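Local coordinates for DUF5642 domain-containing protein (Mycobacterium smegmatis, PDB 4TMD) that is of unknown function, but is probably an exported lipoprotein, from a family in the Mog1p/PsbP clan, at residues A[46-51]-A[103-108]. Sequence-based numbering, arbitrary orientation.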
loop_
_atom_site.group_PDB
_atom_site.type_symbol
_atom_site.label_atom_id
_atom_site.label_comp_id
_atom_site.label_asym_id
_atom_site.label_seq_id
_atom_site.Cartn_x
_atom_site.Cartn_y
_atom_site.Cartn_z
ATOM N N LYS A 46 17.348 4.635 14.401
ATOM C CA LYS A 46 17.963 3.353 14.705
ATOM C C LYS A 46 16.892 2.259 14.698
ATOM O O LYS A 46 15.756 2.506 15.095
ATOM C CB LYS A 46 18.692 3.420 16.054
ATOM C CG LYS A 46 18.949 2.061 16.673
ATOM C CD LYS A 46 19.887 2.101 17.863
ATOM C CE LYS A 46 19.985 0.704 18.474
ATOM N NZ LYS A 46 19.848 -0.376 17.428
ATOM N N PHE A 47 17.250 1.062 14.243
ATOM C CA PHE A 47 16.267 -0.003 14.043
ATOM C C PHE A 47 16.409 -1.168 15.009
ATOM O O PHE A 47 17.505 -1.495 15.452
ATOM C CB PHE A 47 16.355 -0.537 12.612
ATOM C CG PHE A 47 15.999 0.473 11.569
ATOM C CD1 PHE A 47 14.673 0.795 11.323
ATOM C CD2 PHE A 47 16.979 1.101 10.834
ATOM C CE1 PHE A 47 14.337 1.729 10.371
ATOM C CE2 PHE A 47 16.647 2.030 9.873
ATOM C CZ PHE A 47 15.323 2.345 9.640
ATOM N N GLU A 48 15.285 -1.803 15.312
ATOM C CA GLU A 48 15.253 -2.977 16.160
ATOM C C GLU A 48 14.154 -3.918 15.683
ATOM O O GLU A 48 12.990 -3.535 15.662
ATOM C CB GLU A 48 15.013 -2.589 17.616
ATOM C CG GLU A 48 14.781 -3.772 18.547
ATOM C CD GLU A 48 14.489 -3.338 19.977
ATOM O OE1 GLU A 48 13.325 -2.975 20.260
ATOM O OE2 GLU A 48 15.423 -3.350 20.813
ATOM N N PRO A 49 14.513 -5.142 15.272
ATOM C CA PRO A 49 15.870 -5.673 15.108
ATOM C C PRO A 49 16.658 -4.928 14.037
ATOM O O PRO A 49 16.116 -4.662 12.967
ATOM C CB PRO A 49 15.627 -7.121 14.683
ATOM C CG PRO A 49 14.256 -7.440 15.158
ATOM C CD PRO A 49 13.489 -6.168 15.020
ATOM N N ALA A 50 17.918 -4.605 14.330
ATOM C CA ALA A 50 18.760 -3.826 13.423
ATOM C C ALA A 50 18.889 -4.467 12.047
ATOM O O ALA A 50 19.001 -3.764 11.044
ATOM C CB ALA A 50 20.138 -3.625 14.033
ATOM N N ASP A 51 18.858 -5.795 11.994
ATOM C CA ASP A 51 18.994 -6.496 10.718
ATOM C C ASP A 51 17.721 -6.382 9.880
ATOM O O ASP A 51 17.711 -6.717 8.695
ATOM C CB ASP A 51 19.360 -7.971 10.943
ATOM C CG ASP A 51 18.436 -8.670 11.936
ATOM O OD1 ASP A 51 17.282 -8.223 12.109
ATOM O OD2 ASP A 51 18.864 -9.680 12.541
ATOM N N ARG A 103 8.096 -7.801 12.991
ATOM C CA ARG A 103 7.955 -6.506 13.645
ATOM C C ARG A 103 9.283 -5.764 13.635
ATOM O O ARG A 103 10.308 -6.286 14.087
ATOM C CB ARG A 103 7.439 -6.654 15.082
ATOM C CG ARG A 103 7.553 -5.348 15.888
ATOM C CD ARG A 103 6.752 -5.419 17.182
ATOM N NE ARG A 103 5.323 -5.505 16.902
ATOM C CZ ARG A 103 4.405 -5.881 17.784
ATOM N NH1 ARG A 103 4.763 -6.214 19.022
ATOM N NH2 ARG A 103 3.130 -5.920 17.425
ATOM N N VAL A 104 9.265 -4.544 13.117
ATOM C CA VAL A 104 10.426 -3.668 13.191
ATOM C C VAL A 104 10.076 -2.339 13.842
ATOM O O VAL A 104 9.158 -1.647 13.399
ATOM C CB VAL A 104 11.008 -3.371 11.814
ATOM C CG1 VAL A 104 12.369 -2.717 11.973
ATOM C CG2 VAL A 104 11.107 -4.650 10.992
ATOM N N LYS A 105 10.818 -1.978 14.880
ATOM C CA LYS A 105 10.666 -0.673 15.514
ATOM C C LYS A 105 11.823 0.234 15.109
ATOM O O LYS A 105 12.904 -0.248 14.768
ATOM C CB LYS A 105 10.621 -0.800 17.032
ATOM C CG LYS A 105 9.514 -1.674 17.576
ATOM C CD LYS A 105 9.475 -1.524 19.082
ATOM C CE LYS A 105 8.621 -2.585 19.720
ATOM N NZ LYS A 105 8.637 -2.423 21.193
ATOM N N PHE A 106 11.598 1.541 15.124
ATOM C CA PHE A 106 12.684 2.475 14.864
ATOM C C PHE A 106 12.526 3.737 15.701
ATOM O O PHE A 106 11.424 4.100 16.096
ATOM C CB PHE A 106 12.779 2.821 13.375
ATOM C CG PHE A 106 11.576 3.536 12.831
ATOM C CD1 PHE A 106 11.528 4.928 12.818
ATOM C CD2 PHE A 106 10.499 2.823 12.321
ATOM C CE1 PHE A 106 10.427 5.596 12.318
ATOM C CE2 PHE A 106 9.388 3.484 11.814
ATOM C CZ PHE A 106 9.354 4.872 11.811
ATOM N N LEU A 107 13.644 4.398 15.977
ATOM C CA LEU A 107 13.633 5.544 16.860
ATOM C C LEU A 107 14.733 6.512 16.464
ATOM O O LEU A 107 15.867 6.100 16.221
ATOM C CB LEU A 107 13.798 5.087 18.308
ATOM C CG LEU A 107 14.075 6.154 19.360
ATOM C CD1 LEU A 107 12.813 6.925 19.674
ATOM C CD2 LEU A 107 14.631 5.495 20.613
ATOM N N GLY A 108 14.374 7.789 16.364
ATOM C CA GLY A 108 15.301 8.846 16.007
ATOM C C GLY A 108 14.781 10.096 16.669
ATOM O O GLY A 108 13.790 10.022 17.389
#
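The short strand 46-48 shows how three residues can form the edge of a sheet, running antiparallel along strand 103-107 through two hydrogen-bonded pairs that flank a non-hydrogen-bonded one. K46 pairs with L107 and E48 with K105, each through two backbone bonds. The K46 N to L107 O bond is short, 2.8 Å, and nearly straight, although its donor stands above the carbonyl plane; the other three meet their carbonyls in plane. In the central pair, F47 and F106, the CA atoms come within 4.4 Å and the side chains lie side by side on one face.

Their first torsions separate the two rings. F47 has CG anti to the carbonyl carbon (chi1 -64°), whereas F106 takes the crowded position between backbone N and carbonyl carbon (chi1 64°), which carries its ring away from the neighbouring strand. The rings therefore do not stack: CD1 and CE1 of F47 both meet the CB of F106 obliquely, CD1 at 3.5 Å, and V104 CG1 lies 4.3 Å from F47 CD1. L41 touches both side chains, while A53 and A56 of helix 53-56 pack on F47, so this face is largely covered.

K46, E48, K105 and L107 populate the other, exposed face. E48 is extended, CG anti to the backbone N (chi1 172°); K105 has CG anti to the carbonyl carbon and is extended beyond it, yet E48 OE1 stays 4.8 Å from K105 NZ, so any attraction is probably loose. K46 bends at its last torsion, NZ bonding weakly to F47 O.

Pairing ends at P49, after a cis peptide bond, its CD 3.3 Å from R103 O. R103 forms a salt bridge with D116. The arrangement is a short antiparallel edge strand, the outermost at one end of this protein's antiparallel sheet.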